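Local atomic coordinates of probable protein phosphatase 2C 1 (Oryza sativa subsp. japonica, PDB entry 6AE9), a protein that removes phosphate from phosphoserine and phosphothreonine residues of photosystem II core proteins as a PP2C-family phosphatase dependent on magnesium or manganese ions. Residues 28-32 / 95-99; 178-183 / 195-199. The protein carries 1 engineered substitution. Residues are numbered along the deposited sequence.

How the interactions relate
The two contacts lie on different layers of the PP2C alpha-beta-beta-alpha sandwich. Interaction 1 (28-32 / 95-99) is at one end of a beta-sheet, whereas interaction 2 (178-183 / 195-199) joins two helices that cover the other sheet. They do not touch: their centres are 24 Å apart and their nearest atoms about 15 Å. Strand 32-38, which starts in interaction 1, carries the metal ligands Asp37 and Gly38. The manganese ion is bound by Asp37, Asp168 and the engineered Asn241. In interaction 2 the side chain of Ile179 is about 12 Å from that of Asp168, whereas interaction 1 lies away from the site.

Interaction 1 (28-32 / 95-99); sequences DDGGV and AMLEK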
ATOM      1  N   ASP A  28      -8.788 -17.459 -18.496  1.00 20.10           N
ATOM      2  CA  ASP A  28      -9.005 -17.774 -19.907  1.00 25.17           C
ATOM      3  C   ASP A  28      -8.857 -16.566 -20.823  1.00 23.96           C
ATOM      4  O   ASP A  28      -8.452 -16.727 -21.980  1.00 25.01           O
ATOM      5  CB  ASP A  28     -10.381 -18.414 -20.105  1.00 26.37           C
ATOM      6  CG  ASP A  28     -10.474 -19.802 -19.497  1.00 29.31           C
ATOM      7  OD1 ASP A  28      -9.419 -20.431 -19.283  1.00 37.84           O
ATOM      8  OD2 ASP A  28     -11.608 -20.263 -19.238  1.00 43.07           O
ATOM      9  N   ASP A  29      -9.186 -15.363 -20.344  1.00 21.55           N
ATOM     10  CA  ASP A  29      -9.143 -14.164 -21.179  1.00 22.28           C
ATOM     11  C   ASP A  29      -8.154 -13.190 -20.565  1.00 22.77           C
ATOM     12  O   ASP A  29      -6.967 -13.497 -20.498  1.00 21.15           O
ATOM     13  CB  ASP A  29     -10.530 -13.595 -21.408  1.00 27.34           C
ATOM     14  CG  ASP A  29     -11.571 -14.659 -21.520  1.00 72.21           C
ATOM     15  OD1 ASP A  29     -11.498 -15.450 -22.488  1.00 54.71           O
ATOM     16  OD2 ASP A  29     -12.456 -14.713 -20.647  1.00 82.25           O
ATOM     17  N   GLY A  30      -8.611 -12.014 -20.121  1.00 18.95           N
ATOM     18  CA  GLY A  30      -7.692 -11.033 -19.579  1.00 19.53           C
ATOM     19  C   GLY A  30      -7.184 -11.401 -18.205  1.00 15.90           C
ATOM     20  O   GLY A  30      -6.076 -11.010 -17.825  1.00 18.45           O
ATOM     21  N   GLY A  31      -7.972 -12.166 -17.449  1.00 16.04           N
ATOM     22  CA  GLY A  31      -7.568 -12.609 -16.130  1.00 15.02           C
ATOM     23  C   GLY A  31      -8.360 -11.939 -15.029  1.00 12.21           C
ATOM     24  O   GLY A  31      -8.423 -10.707 -14.960  1.00 13.55           O
ATOM     25  N   VAL A  32      -8.973 -12.741 -14.163  1.00 12.04           N
ATOM     26  CA  VAL A  32      -9.766 -12.224 -13.056  1.00 12.51           C
ATOM     27  C   VAL A  32      -9.714 -13.235 -11.920  1.00 13.62           C
ATOM     28  O   VAL A  32      -9.656 -14.446 -12.152  1.00 14.43           O
ATOM     29  CB  VAL A  32     -11.214 -11.915 -13.505  1.00 14.03           C
ATOM     30  CG1 VAL A  32     -11.858 -13.148 -14.117  1.00 19.20           C
ATOM     31  CG2 VAL A  32     -12.052 -11.372 -12.343  1.00 16.84           C
ATOM     32  N   ALA A  95     -10.014  -8.731  -8.254  1.00 11.28           N
ATOM     33  CA  ALA A  95      -9.003  -8.119  -9.111  1.00 12.55           C
ATOM     34  C   ALA A  95      -9.194  -8.587 -10.544  1.00 13.73           C
ATOM     35  O   ALA A  95      -9.423  -9.772 -10.795  1.00 13.69           O
ATOM     36  CB  ALA A  95      -7.585  -8.460  -8.647  1.00 12.72           C
ATOM     37  N   MET A  96      -9.063  -7.653 -11.484  1.00 12.15           N
ATOM     38  CA  MET A  96      -9.335  -7.911 -12.888  1.00 13.77           C
ATOM     39  C   MET A  96      -8.270  -7.220 -13.732  1.00 11.33           C
ATOM     40  O   MET A  96      -8.017  -6.024 -13.554  1.00 11.91           O
ATOM     41  CB  MET A  96     -10.723  -7.340 -13.182  1.00 20.04           C
ATOM     42  CG  MET A  96     -11.119  -7.164 -14.603  1.00 26.78           C
ATOM     43  SD  MET A  96     -12.766  -6.432 -14.539  1.00 19.26           S
ATOM     44  CE  MET A  96     -13.668  -7.674 -13.625  1.00 23.47           C
ATOM     45  N   LEU A  97      -7.640  -7.954 -14.649  1.00 12.13           N
ATOM     46  CA  LEU A  97      -6.584  -7.392 -15.484  1.00 13.49           C
ATOM     47  C   LEU A  97      -7.136  -7.074 -16.865  1.00 15.69           C
ATOM     48  O   LEU A  97      -7.630  -7.966 -17.562  1.00 17.08           O
ATOM     49  CB  LEU A  97      -5.411  -8.360 -15.623  1.00 14.66           C
ATOM     50  CG  LEU A  97      -4.204  -7.744 -16.333  1.00 14.47           C
ATOM     51  CD1 LEU A  97      -3.538  -6.731 -15.415  1.00 17.01           C
ATOM     52  CD2 LEU A  97      -3.215  -8.821 -16.753  1.00 18.18           C
ATOM     53  N   GLU A  98      -7.042  -5.813 -17.264  1.00 15.59           N
ATOM     54  CA  GLU A  98      -7.364  -5.470 -18.638  1.00 18.19           C
ATOM     55  C   GLU A  98      -6.181  -5.782 -19.556  1.00 20.81           C
ATOM     56  O   GLU A  98      -5.040  -5.935 -19.114  1.00 20.19           O
ATOM     57  CB  GLU A  98      -7.759  -4.000 -18.740  1.00 20.47           C
ATOM     58  CG  GLU A  98      -8.911  -3.612 -17.821  1.00 19.28           C
ATOM     59  CD  GLU A  98     -10.265  -4.166 -18.272  1.00 39.18           C
ATOM     60  OE1 GLU A  98     -10.342  -4.786 -19.354  1.00 45.26           O
ATOM     61  OE2 GLU A  98     -11.260  -3.981 -17.538  1.00 39.84           O
ATOM     62  N   LYS A  99      -6.470  -5.887 -20.857  1.00 31.32           N
ATOM     63  CA  LYS A  99      -5.445  -6.291 -21.816  1.00 28.49           C
ATOM     64  C   LYS A  99      -4.316  -5.273 -21.927  1.00 27.29           C
ATOM     65  O   LYS A  99      -3.224  -5.622 -22.396  1.00 30.41           O
ATOM     66  CB  LYS A  99      -6.074  -6.553 -23.185  1.00 42.61           C
ATOM     67  CG  LYS A  99      -6.875  -7.847 -23.249  1.00 55.60           C
ATOM     68  CD  LYS A  99      -6.115  -8.997 -22.600  1.00 46.92           C
ATOM     69  CE  LYS A  99      -6.150 -10.248 -23.464  1.00 57.44           C
ATOM     70  NZ  LYS A  99      -7.435 -10.991 -23.325  1.00 50.27           N
TER
HETATM   71  O   HOH W   1      -4.980  -9.025 -19.521  1.00 25.99           O
HETATM   72  O   HOH W   2     -10.228  -9.500 -17.074  1.00 21.74           O
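Gly30, Val32 and Leu97 give up the most surface here. The backbones run antiparallel, their end-to-end directions 156° apart, and the one direct hydrogen bond is nearly linear (N-H...O 178°): Leu97 N to Gly31 O, 2.9 Å. Next to it, Val32 and Met96 form a non-hydrogen-bonded pair, CA to CA 4.3 Å. Their side chains share a sheet face and meet at Val32 CG2 and Met96 CE, 4.2 Å apart, with Leu64 touching both. This is where the beta-hairpin of strands 21-26 and 32-38 joins strand 89-97 in one sheet of the PP2C sandwich. Pairing stops at Gly30, whose O faces Leu97 O, two acceptors 3.4 Å apart. Water 2 instead bridges the two segments, donating to Gly31 O (3.0 Å) and Leu97 O (3.1 Å). An ideal CB on Gly30 would lie 2.7 Å from Leu97 O, a clash that the glycine avoids. Lys99 folds back over the loop, NZ packing 3.6 Å from Asp29 C.

Interaction 2 (178-183 / 195-199); sequences EIVSVI and ALAEL
Both segments are regular alpha-helix, with phi between about -60° and -70° and psi between about -35° and -50°. Backbone hydrogen bonds of the i+4 to i kind confirm this: Val182 N to Glu178 O and Ile183 N to Ile179 O are 2.9 Å each, and Leu199 N to Ala195 O is 3.0 Å. The two axes approach to 10.3 Å with 140° between their N-to-C directions, so the helices run roughly antiparallel but are clearly splayed. The register is set by Val182 opposite Leu196, CA to CA 6.7 Å. No hydrogen bond crosses the interface; it is closed by apolar side chains one helical turn apart. Val182 (chi1 t) points at the partner helix, with CG1 3.8 Å from Ala195 CB and CG2 4.0 Å from Leu199 CD2. Leu196, in the m,t rotamer, buries the most surface: its CD2 lies 3.7 Å from Val182 CB and 3.8 Å from Ile179 CA, while its CD1 is 4.2 Å from Ile183 CD1. Leu199 (t,p) closes the other end, where its CD2 is 3.7 Å from Glu178 OE2. That OE2 is also hydrogen-bonded to His203, and OE1 to the backbone N of Phe175. The arrangement is that of consecutive helices, 176-184 and 189-204, in a hairpin on the outside of the PP2C sandwich. Ile179, Ile183 and Leu196 also reach the five-stranded sheet beneath: all three touch Val164 of strand 162-166, Ile183 and Leu196 meet Val247 of strand 243-250, and Ile179 and Ile183 rest on Ile116 of strand 112-117.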
ATOM      1  N   GLU A 178       9.485 -12.836   2.952  1.00 16.13           N
ATOM      2  CA  GLU A 178       9.299 -14.261   2.709  1.00 15.43           C
ATOM      3  C   GLU A 178       8.531 -14.487   1.418  1.00 13.45           C
ATOM      4  O   GLU A 178       8.862 -15.388   0.636  1.00 14.77           O
ATOM      5  CB  GLU A 178       8.559 -14.895   3.880  1.00 15.37           C
ATOM      6  CG  GLU A 178       9.287 -14.769   5.195  1.00 16.24           C
ATOM      7  CD  GLU A 178       8.531 -15.465   6.285  1.00 19.71           C
ATOM      8  OE1 GLU A 178       7.572 -14.853   6.805  1.00 18.43           O
ATOM      9  OE2 GLU A 178       8.863 -16.637   6.575  1.00 21.87           O
ATOM     10  N   ILE A 179       7.525 -13.648   1.158  1.00 13.18           N
ATOM     11  CA  ILE A 179       6.801 -13.741  -0.107  1.00 14.99           C
ATOM     12  C   ILE A 179       7.752 -13.536  -1.279  1.00 13.95           C
ATOM     13  O   ILE A 179       7.768 -14.325  -2.229  1.00 14.74           O
ATOM     14  CB  ILE A 179       5.630 -12.742  -0.152  1.00 11.90           C
ATOM     15  CG1 ILE A 179       4.641 -12.984   0.990  1.00 12.07           C
ATOM     16  CG2 ILE A 179       4.917 -12.841  -1.496  1.00 14.15           C
ATOM     17  CD1 ILE A 179       3.542 -11.930   1.066  1.00 13.41           C
ATOM     18  N   VAL A 180       8.563 -12.474  -1.225  1.00 14.35           N
ATOM     19  CA  VAL A 180       9.514 -12.200  -2.301  1.00 15.83           C
ATOM     20  C   VAL A 180      10.500 -13.352  -2.460  1.00 15.22           C
ATOM     21  O   VAL A 180      10.798 -13.782  -3.581  1.00 18.07           O
ATOM     22  CB  VAL A 180      10.231 -10.862  -2.047  1.00 15.70           C
ATOM     23  CG1 VAL A 180      11.365 -10.665  -3.053  1.00 18.03           C
ATOM     24  CG2 VAL A 180       9.247  -9.712  -2.112  1.00 15.80           C
ATOM     25  N   SER A 181      11.009 -13.880  -1.342  1.00 14.05           N
ATOM     26  CA  SER A 181      11.976 -14.975  -1.413  1.00 16.15           C
ATOM     27  C   SER A 181      11.364 -16.220  -2.050  1.00 18.63           C
ATOM     28  O   SER A 181      11.976 -16.852  -2.918  1.00 19.00           O
ATOM     29  CB  SER A 181      12.513 -15.291  -0.017  1.00 21.16           C
ATOM     30  OG  SER A 181      13.315 -14.230   0.467  1.00 34.27           O
ATOM     31  N   VAL A 182      10.152 -16.590  -1.633  1.00 15.26           N
ATOM     32  CA  VAL A 182       9.529 -17.794  -2.174  1.00 16.08           C
ATOM     33  C   VAL A 182       9.204 -17.618  -3.652  1.00 19.06           C
ATOM     34  O   VAL A 182       9.384 -18.540  -4.454  1.00 17.14           O
ATOM     35  CB  VAL A 182       8.286 -18.165  -1.348  1.00 16.36           C
ATOM     36  CG1 VAL A 182       7.483 -19.261  -2.039  1.00 15.37           C
ATOM     37  CG2 VAL A 182       8.693 -18.587   0.059  1.00 17.74           C
ATOM     38  N   ILE A 183       8.697 -16.442  -4.030  1.00 16.24           N
ATOM     39  CA  ILE A 183       8.408 -16.167  -5.436  1.00 14.72           C
ATOM     40  C   ILE A 183       9.679 -16.282  -6.267  1.00 21.63           C
ATOM     41  O   ILE A 183       9.678 -16.861  -7.361  1.00 20.14           O
ATOM     42  CB  ILE A 183       7.740 -14.785  -5.580  1.00 17.71           C
ATOM     43  CG1 ILE A 183       6.288 -14.827  -5.093  1.00 19.72           C
ATOM     44  CG2 ILE A 183       7.820 -14.279  -7.023  1.00 22.80           C
ATOM     45  CD1 ILE A 183       5.328 -15.517  -6.044  1.00 26.05           C
ATOM     46  N   ALA A 195       3.820 -23.382  -2.223  1.00 13.46           N
ATOM     47  CA  ALA A 195       4.907 -23.108  -1.287  1.00 15.41           C
ATOM     48  C   ALA A 195       4.554 -21.957  -0.353  1.00 15.72           C
ATOM     49  O   ALA A 195       4.848 -22.010   0.850  1.00 16.09           O
ATOM     50  CB  ALA A 195       6.201 -22.816  -2.046  1.00 15.95           C
ATOM     51  N   LEU A 196       3.912 -20.910  -0.885  1.00 14.76           N
ATOM     52  CA  LEU A 196       3.506 -19.781  -0.053  1.00 14.89           C
ATOM     53  C   LEU A 196       2.462 -20.198   0.978  1.00 11.59           C
ATOM     54  O   LEU A 196       2.561 -19.843   2.158  1.00 14.01           O
ATOM     55  CB  LEU A 196       2.958 -18.656  -0.932  1.00 13.72           C
ATOM     56  CG  LEU A 196       3.964 -17.824  -1.731  1.00 14.72           C
ATOM     57  CD1 LEU A 196       3.227 -16.958  -2.761  1.00 15.12           C
ATOM     58  CD2 LEU A 196       4.851 -16.958  -0.826  1.00 15.32           C
ATOM     59  N   ALA A 197       1.439 -20.937   0.541  1.00 12.98           N
ATOM     60  CA  ALA A 197       0.402 -21.380   1.470  1.00 13.08           C
ATOM     61  C   ALA A 197       0.983 -22.276   2.555  1.00 15.01           C
ATOM     62  O   ALA A 197       0.632 -22.138   3.733  1.00 15.85           O
ATOM     63  CB  ALA A 197      -0.715 -22.102   0.716  1.00 13.64           C
ATOM     64  N   GLU A 198       1.875 -23.198   2.178  1.00 15.30           N
ATOM     65  CA  GLU A 198       2.433 -24.122   3.162  1.00 17.40           C
ATOM     66  C   GLU A 198       3.323 -23.403   4.169  1.00 15.98           C
ATOM     67  O   GLU A 198       3.349 -23.771   5.349  1.00 18.12           O
ATOM     68  CB  GLU A 198       3.183 -25.260   2.471  1.00 15.43           C
ATOM     69  CG  GLU A 198       2.252 -26.267   1.810  1.00 22.15           C
ATOM     70  CD  GLU A 198       2.981 -27.452   1.210  1.00 33.20           C
ATOM     71  OE1 GLU A 198       4.181 -27.327   0.884  1.00 35.99           O
ATOM     72  OE2 GLU A 198       2.344 -28.514   1.064  1.00 33.63           O
ATOM     73  N   LEU A 199       4.052 -22.374   3.732  1.00 16.46           N
ATOM     74  CA  LEU A 199       4.887 -21.623   4.663  1.00 16.67           C
ATOM     75  C   LEU A 199       4.029 -20.852   5.656  1.00 17.11           C
ATOM     76  O   LEU A 199       4.298 -20.853   6.864  1.00 17.55           O
ATOM     77  CB  LEU A 199       5.802 -20.672   3.894  1.00 16.65           C
ATOM     78  CG  LEU A 199       6.724 -19.811   4.761  1.00 17.67           C
ATOM     79  CD1 LEU A 199       7.603 -20.699   5.639  1.00 18.72           C
ATOM     80  CD2 LEU A 199       7.566 -18.875   3.911  1.00 18.25           C
TER